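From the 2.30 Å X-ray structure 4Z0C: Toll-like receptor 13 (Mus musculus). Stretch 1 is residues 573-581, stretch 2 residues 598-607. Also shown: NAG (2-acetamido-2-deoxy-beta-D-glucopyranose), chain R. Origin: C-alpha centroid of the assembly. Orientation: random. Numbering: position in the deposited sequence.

Stretch 1 573-581: PLINLTKLD
Stretch 2 598-607: LFQNLKRLKI

Repeat proteins such as Toll-like receptor 13 illustrate how similar chain segments, stacked in register, can pack leucine against leucine while a short parallel bridge fixes their spacing. Here residues 573-581 and 598-607 bury 689 Å² between them, counting both sides. Each stretch bends through type I turns, Leu574 to Leu577 in the first, Phe599 to Leu602 and Leu602 to Leu605 in the second, before extending. Leu574 (phi/psi -82/58) and Leu602 (-84/61) share nearly the same backbone and the same m,t rotamer; Leu577 (-59/135) and Leu605 (-66/127) likewise share t,p.

The register is set by CA pairs: Ile575 CA lies 5.8 Å from Leu602 CA, Thr578 CA 4.2 Å from Leu605 CA, and Lys579 CA 4.5 Å from Ile607 CA, the last a parallel bridge. Thr578 (-115/-36) turns its carbonyl to the neighbouring chain, where Thr578 O accepts from both Lys606 N at 2.7 Å and Ile607 N at 2.9 Å. From the extended strand, Leu580 N returns a bond to Ile607 O at 3.0 Å, and Lys579 CA lies 3.5 Å from the same Ile607 O in a CA-H...O contact. Lys579 and Ile607 share one face of the sheet: Lys579 CG lies 4.0 Å from Ile607 CB, so the lysine's aliphatic stem lies beside the branched isoleucine while its all-t chain leads its end away.

The buried side is a set of interlocking leucines. Leu605 CD1 is a bump set into the groove where Leu577 and Leu580 meet, 4.0 Å from Leu577 CD2 and 4.0 Å from Leu580 CB. Leu602 CD1 approaches Leu577 CD2 at 4.2 Å, and its other methyl, Leu602 CD2, reaches Leu574 CB at 4.1 Å. Leu580, also t,p, extends CD2 to the edge of the Phe599 ring, 3.6 Å from CE1; the phenylalanine (chi1 m, chi2 -50°) brings its ring near from a sideways CB. The forked end of Leu602 shows how leucine suits such a place: one methyl nears Leu577 and the other Leu574, whereas Leu605 meets both Leu577 and Leu580 through CD1.

Where the turns leave a polar gap, water 1 fills it, donating to Ile575 O at 3.0 Å and Leu577 O at 2.8 Å and accepting from Arg604 N at 3.2 Å. At the more open margin, Arg604 points its CB toward the first stretch and lays its long side chain beside Asn576, whose ND2 lies over one guanidinium face and 3.2 Å from Arg604 CD. This is packing: Asn576 ND2 and Arg604 NE, also 3.2 Å apart, are both donors.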

ATOM      1  N   PRO A 573      12.479  12.894  24.710  1.00 34.66           N
ATOM      2  CA  PRO A 573      12.198  11.822  25.675  1.00 25.72           C
ATOM      3  C   PRO A 573      13.034  10.565  25.462  1.00 30.64           C
ATOM      4  O   PRO A 573      13.118   9.762  26.387  1.00 32.80           O
ATOM      5  CB  PRO A 573      10.713  11.503  25.423  1.00 26.99           C
ATOM      6  CG  PRO A 573      10.161  12.729  24.756  1.00 23.45           C
ATOM      7  CD  PRO A 573      11.277  13.236  23.919  1.00 32.10           C
ATOM      8  N   LEU A 574      13.635  10.407  24.283  1.00 32.82           N
ATOM      9  CA  LEU A 574      14.306   9.159  23.907  1.00 36.39           C
ATOM     10  C   LEU A 574      15.728   8.995  24.448  1.00 36.68           C
ATOM     11  O   LEU A 574      16.673   8.814  23.678  1.00 37.02           O
ATOM     12  CB  LEU A 574      14.328   9.017  22.383  1.00 36.26           C
ATOM     13  CG  LEU A 574      12.992   9.123  21.645  1.00 28.99           C
ATOM     14  CD1 LEU A 574      13.199   8.806  20.169  1.00 30.49           C
ATOM     15  CD2 LEU A 574      11.927   8.198  22.262  1.00 16.57           C
ATOM     16  N   ILE A 575      15.891   9.043  25.765  1.00 34.25           N
ATOM     17  CA  ILE A 575      17.236   9.120  26.312  1.00 28.42           C
ATOM     18  C   ILE A 575      18.033   7.835  26.152  1.00 35.62           C
ATOM     19  O   ILE A 575      19.254   7.878  26.048  1.00 43.82           O
ATOM     20  CB  ILE A 575      17.263   9.598  27.788  1.00 35.29           C
ATOM     21  CG1 ILE A 575      16.576   8.611  28.719  1.00 39.20           C
ATOM     22  CG2 ILE A 575      16.674  10.981  27.921  1.00 33.94           C
ATOM     23  CD1 ILE A 575      17.499   8.149  29.847  1.00 42.64           C
ATOM     24  N   ASN A 576      17.348   6.696  26.105  1.00 30.87           N
ATOM     25  CA  ASN A 576      18.027   5.427  25.916  1.00 28.66           C
ATOM     26  C   ASN A 576      18.149   4.960  24.475  1.00 27.27           C
ATOM     27  O   ASN A 576      18.553   3.834  24.225  1.00 29.93           O
ATOM     28  CB  ASN A 576      17.408   4.343  26.794  1.00 33.17           C
ATOM     29  CG  ASN A 576      17.935   4.396  28.213  1.00 44.34           C
ATOM     30  OD1 ASN A 576      17.292   3.955  29.155  1.00 48.64           O
ATOM     31  ND2 ASN A 576      19.118   4.955  28.368  1.00 52.05           N
ATOM     32  N   LEU A 577      17.799   5.813  23.523  1.00 35.53           N
ATOM     33  CA  LEU A 577      17.873   5.412  22.118  1.00 34.29           C
ATOM     34  C   LEU A 577      19.292   4.989  21.700  1.00 28.47           C
ATOM     35  O   LEU A 577      20.276   5.673  21.982  1.00 28.77           O
ATOM     36  CB  LEU A 577      17.359   6.511  21.190  1.00 28.43           C
ATOM     37  CG  LEU A 577      16.893   5.993  19.827  1.00 31.65           C
ATOM     38  CD1 LEU A 577      15.610   5.187  19.969  1.00 29.33           C
ATOM     39  CD2 LEU A 577      16.717   7.134  18.825  1.00 26.63           C
ATOM     40  N   THR A 578      19.349   3.876  20.985  1.00 26.22           N
ATOM     41  CA  THR A 578      20.571   3.226  20.549  1.00 30.97           C
ATOM     42  C   THR A 578      20.719   3.220  19.022  1.00 31.40           C
ATOM     43  O   THR A 578      21.825   3.326  18.490  1.00 32.87           O
ATOM     44  CB  THR A 578      20.589   1.791  21.124  1.00 39.55           C
ATOM     45  OG1 THR A 578      21.367   1.787  22.327  1.00 51.20           O
ATOM     46  CG2 THR A 578      21.138   0.772  20.128  1.00 40.55           C
ATOM     47  N   LYS A 579      19.591   3.079  18.328  1.00 34.31           N
ATOM     48  CA  LYS A 579      19.558   3.080  16.867  1.00 25.40           C
ATOM     49  C   LYS A 579      18.398   3.917  16.337  1.00 26.33           C
ATOM     50  O   LYS A 579      17.265   3.746  16.781  1.00 20.36           O
ATOM     51  CB  LYS A 579      19.407   1.666  16.345  1.00 18.82           C
ATOM     52  CG  LYS A 579      19.185   1.580  14.847  1.00 23.46           C
ATOM     53  CD  LYS A 579      19.230   0.119  14.381  1.00 29.09           C
ATOM     54  CE  LYS A 579      19.085   0.028  12.871  1.00 37.39           C
ATOM     55  NZ  LYS A 579      19.099  -1.376  12.384  1.00 43.63           N
ATOM     56  N   LEU A 580      18.690   4.791  15.373  1.00 27.52           N
ATOM     57  CA  LEU A 580      17.696   5.623  14.707  1.00 28.57           C
ATOM     58  C   LEU A 580      17.858   5.515  13.196  1.00 28.44           C
ATOM     59  O   LEU A 580      18.954   5.687  12.683  1.00 31.01           O
ATOM     60  CB  LEU A 580      17.857   7.086  15.131  1.00 25.59           C
ATOM     61  CG  LEU A 580      16.982   8.068  14.358  1.00 22.83           C
ATOM     62  CD1 LEU A 580      15.555   7.714  14.632  1.00 19.19           C
ATOM     63  CD2 LEU A 580      17.266   9.504  14.774  1.00 23.23           C
ATOM     64  N   ASP A 581      16.780   5.207  12.482  1.00 30.03           N
ATOM     65  CA  ASP A 581      16.814   5.209  11.019  1.00 29.95           C
ATOM     66  C   ASP A 581      15.720   6.111  10.411  1.00 33.08           C
ATOM     67  O   ASP A 581      14.526   5.906  10.635  1.00 30.66           O
ATOM     68  CB  ASP A 581      16.698   3.786  10.478  1.00 21.87           C
ATOM     69  CG  ASP A 581      16.780   3.717   8.951  1.00 38.60           C
ATOM     70  OD1 ASP A 581      15.894   4.253   8.255  1.00 49.54           O
ATOM     71  OD2 ASP A 581      17.705   3.074   8.432  1.00 48.83           O
ATOM     72  N   LEU A 598      17.919  18.772  17.247  1.00 37.51           N
ATOM     73  CA  LEU A 598      17.079  17.583  17.453  1.00 36.88           C
ATOM     74  C   LEU A 598      17.789  16.413  18.156  1.00 35.65           C
ATOM     75  O   LEU A 598      17.187  15.720  18.983  1.00 29.23           O
ATOM     76  CB  LEU A 598      16.520  17.108  16.105  1.00 33.69           C
ATOM     77  CG  LEU A 598      15.510  15.956  16.101  1.00 32.30           C
ATOM     78  CD1 LEU A 598      14.206  16.369  16.760  1.00 21.23           C
ATOM     79  CD2 LEU A 598      15.284  15.509  14.679  1.00 29.82           C
ATOM     80  N   PHE A 599      19.069  16.215  17.841  1.00 35.58           N
ATOM     81  CA  PHE A 599      19.837  15.087  18.370  1.00 39.69           C
ATOM     82  C   PHE A 599      20.524  15.357  19.716  1.00 37.90           C
ATOM     83  O   PHE A 599      21.334  14.551  20.171  1.00 37.67           O
ATOM     84  CB  PHE A 599      20.908  14.654  17.366  1.00 39.46           C
ATOM     85  CG  PHE A 599      20.363  14.161  16.066  1.00 39.67           C
ATOM     86  CD1 PHE A 599      19.366  13.214  16.033  1.00 40.44           C
ATOM     87  CD2 PHE A 599      20.847  14.657  14.870  1.00 43.33           C
ATOM     88  CE1 PHE A 599      18.872  12.768  14.822  1.00 43.69           C
ATOM     89  CE2 PHE A 599      20.358  14.212  13.661  1.00 42.03           C
ATOM     90  CZ  PHE A 599      19.370  13.267  13.637  1.00 40.68           C
ATOM     91  N   GLN A 600      20.219  16.479  20.347  1.00 36.78           N
ATOM     92  CA  GLN A 600      20.948  16.885  21.553  1.00 39.88           C
ATOM     93  C   GLN A 600      20.909  15.914  22.719  1.00 42.57           C
ATOM     94  O   GLN A 600      21.877  15.793  23.460  1.00 49.49           O
ATOM     95  CB  GLN A 600      20.471  18.241  22.034  1.00 51.76           C
ATOM     96  CG  GLN A 600      21.184  19.387  21.378  1.00 67.50           C
ATOM     97  CD  GLN A 600      20.852  20.700  22.039  1.00 71.77           C
ATOM     98  OE1 GLN A 600      19.733  20.899  22.531  1.00 71.68           O
ATOM     99  NE2 GLN A 600      21.828  21.597  22.083  1.00 66.69           N
ATOM    100  N   ASN A 601      19.797  15.223  22.902  1.00 38.45           N
ATOM    101  CA  ASN A 601      19.691  14.348  24.060  1.00 37.48           C
ATOM    102  C   ASN A 601      20.086  12.897  23.796  1.00 30.46           C
ATOM    103  O   ASN A 601      20.122  12.070  24.710  1.00 25.46           O
ATOM    104  CB  ASN A 601      18.295  14.433  24.653  1.00 44.34           C
ATOM    105  CG  ASN A 601      18.212  15.469  25.728  1.00 55.94           C
ATOM    106  OD1 ASN A 601      18.198  16.663  25.446  1.00 52.26           O
ATOM    107  ND2 ASN A 601      18.191  15.027  26.977  1.00 69.24           N
ATOM    108  N   LEU A 602      20.379  12.598  22.540  1.00 26.20           N
ATOM    109  CA  LEU A 602      20.627  11.234  22.137  1.00 28.53           C
ATOM    110  C   LEU A 602      22.080  10.886  22.417  1.00 36.22           C
ATOM    111  O   LEU A 602      22.859  10.594  21.508  1.00 30.03           O
ATOM    112  CB  LEU A 602      20.257  11.017  20.667  1.00 32.85           C
ATOM    113  CG  LEU A 602      18.832  11.381  20.232  1.00 36.20           C
ATOM    114  CD1 LEU A 602      18.586  10.946  18.785  1.00 33.97           C
ATOM    115  CD2 LEU A 602      17.784  10.777  21.172  1.00 34.65           C
ATOM    116  N   LYS A 603      22.434  10.953  23.695  1.00 41.01           N
ATOM    117  CA  LYS A 603      23.806  10.757  24.122  1.00 39.76           C
ATOM    118  C   LYS A 603      24.195   9.281  24.136  1.00 37.82           C
ATOM    119  O   LYS A 603      25.384   8.966  24.207  1.00 26.51           O
ATOM    120  CB  LYS A 603      24.030  11.395  25.491  1.00 41.21           C
ATOM    121  CG  LYS A 603      24.227  12.896  25.410  1.00 51.72           C
ATOM    122  CD  LYS A 603      23.456  13.605  26.489  1.00 56.68           C
ATOM    123  CE  LYS A 603      23.482  15.104  26.288  1.00 56.52           C
ATOM    124  NZ  LYS A 603      22.556  15.769  27.252  1.00 58.80           N
ATOM    125  N   ARG A 604      23.208   8.390  24.016  1.00 32.43           N
ATOM    126  CA  ARG A 604      23.489   6.955  23.932  1.00 36.09           C
ATOM    127  C   ARG A 604      23.318   6.390  22.524  1.00 25.14           C
ATOM    128  O   ARG A 604      23.336   5.185  22.354  1.00 23.11           O
ATOM    129  CB  ARG A 604      22.603   6.132  24.868  1.00 43.49           C
ATOM    130  CG  ARG A 604      23.147   5.875  26.247  1.00 51.56           C
ATOM    131  CD  ARG A 604      22.007   5.421  27.134  1.00 60.71           C
ATOM    132  NE  ARG A 604      22.266   5.601  28.559  1.00 72.94           N
ATOM    133  CZ  ARG A 604      22.232   6.779  29.177  1.00 80.90           C
ATOM    134  NH1 ARG A 604      21.946   7.883  28.497  1.00 77.70           N
ATOM    135  NH2 ARG A 604      22.480   6.853  30.477  1.00 87.87           N
ATOM    136  N   LEU A 605      23.135   7.240  21.519  1.00 25.77           N
ATOM    137  CA  LEU A 605      22.936   6.730  20.169  1.00 30.72           C
ATOM    138  C   LEU A 605      24.196   6.031  19.639  1.00 35.50           C
ATOM    139  O   LEU A 605      25.281   6.602  19.649  1.00 33.76           O
ATOM    140  CB  LEU A 605      22.489   7.842  19.214  1.00 26.80           C
ATOM    141  CG  LEU A 605      21.913   7.383  17.857  1.00 29.38           C
ATOM    142  CD1 LEU A 605      20.569   6.706  18.009  1.00 18.96           C
ATOM    143  CD2 LEU A 605      21.809   8.527  16.862  1.00 30.05           C
ATOM    144  N   LYS A 606      24.049   4.789  19.175  1.00 28.96           N
ATOM    145  CA  LYS A 606      25.180   4.067  18.604  1.00 26.46           C
ATOM    146  C   LYS A 606      25.111   4.012  17.086  1.00 28.41           C
ATOM    147  O   LYS A 606      26.142   3.875  16.418  1.00 26.10           O
ATOM    148  CB  LYS A 606      25.249   2.652  19.143  1.00 31.81           C
ATOM    149  CG  LYS A 606      25.572   2.530  20.616  1.00 41.10           C
ATOM    150  CD  LYS A 606      25.267   1.096  21.077  1.00 43.84           C
ATOM    151  CE  LYS A 606      26.000   0.726  22.359  1.00 45.07           C
ATOM    152  NZ  LYS A 606      27.333   0.140  22.073  1.00 48.26           N
ATOM    153  N   ILE A 607      23.888   4.070  16.552  1.00 26.54           N
ATOM    154  CA  ILE A 607      23.657   3.926  15.114  1.00 21.27           C
ATOM    155  C   ILE A 607      22.725   5.022  14.563  1.00 26.22           C
ATOM    156  O   ILE A 607      21.684   5.307  15.139  1.00 31.88           O
ATOM    157  CB  ILE A 607      23.045   2.553  14.782  1.00 29.06           C
ATOM    158  CG1 ILE A 607      23.919   1.413  15.331  1.00 33.88           C
ATOM    159  CG2 ILE A 607      22.842   2.435  13.279  1.00 28.55           C
ATOM    160  CD1 ILE A 607      23.171   0.094  15.523  1.00 26.09           C
TER
HETATM  161  C1  NAG R 914      18.414   1.854  31.187  1.00 70.50           C
HETATM  162  C2  NAG R 914      17.016   2.152  31.713  1.00 64.62           C
HETATM  163  C3  NAG R 914      16.944   1.981  33.222  1.00 68.80           C
HETATM  164  C4  NAG R 914      17.621   0.706  33.720  1.00 78.88           C
HETATM  165  C5  NAG R 914      18.954   0.437  33.028  1.00 83.11           C
HETATM  166  C6  NAG R 914      19.452  -0.969  33.383  1.00 79.86           C
HETATM  167  C7  NAG R 914      15.388   3.932  31.281  1.00 71.80           C
HETATM  168  C8  NAG R 914      15.168   5.412  31.372  1.00 73.34           C
HETATM  169  N2  NAG R 914      16.652   3.518  31.384  1.00 65.20           N
HETATM  170  O3  NAG R 914      15.586   1.960  33.588  1.00 63.91           O
HETATM  171  O4  NAG R 914      17.851   0.799  35.114  1.00 80.36           O
HETATM  172  O5  NAG R 914      18.840   0.578  31.621  1.00 82.21           O
HETATM  173  O6  NAG R 914      19.697  -1.076  34.772  1.00 75.62           O
HETATM  174  O7  NAG R 914      14.433   3.177  31.104  1.00 74.96           O
HETATM  175  O   HOH W   1      20.082   8.133  23.212  1.00 35.66           O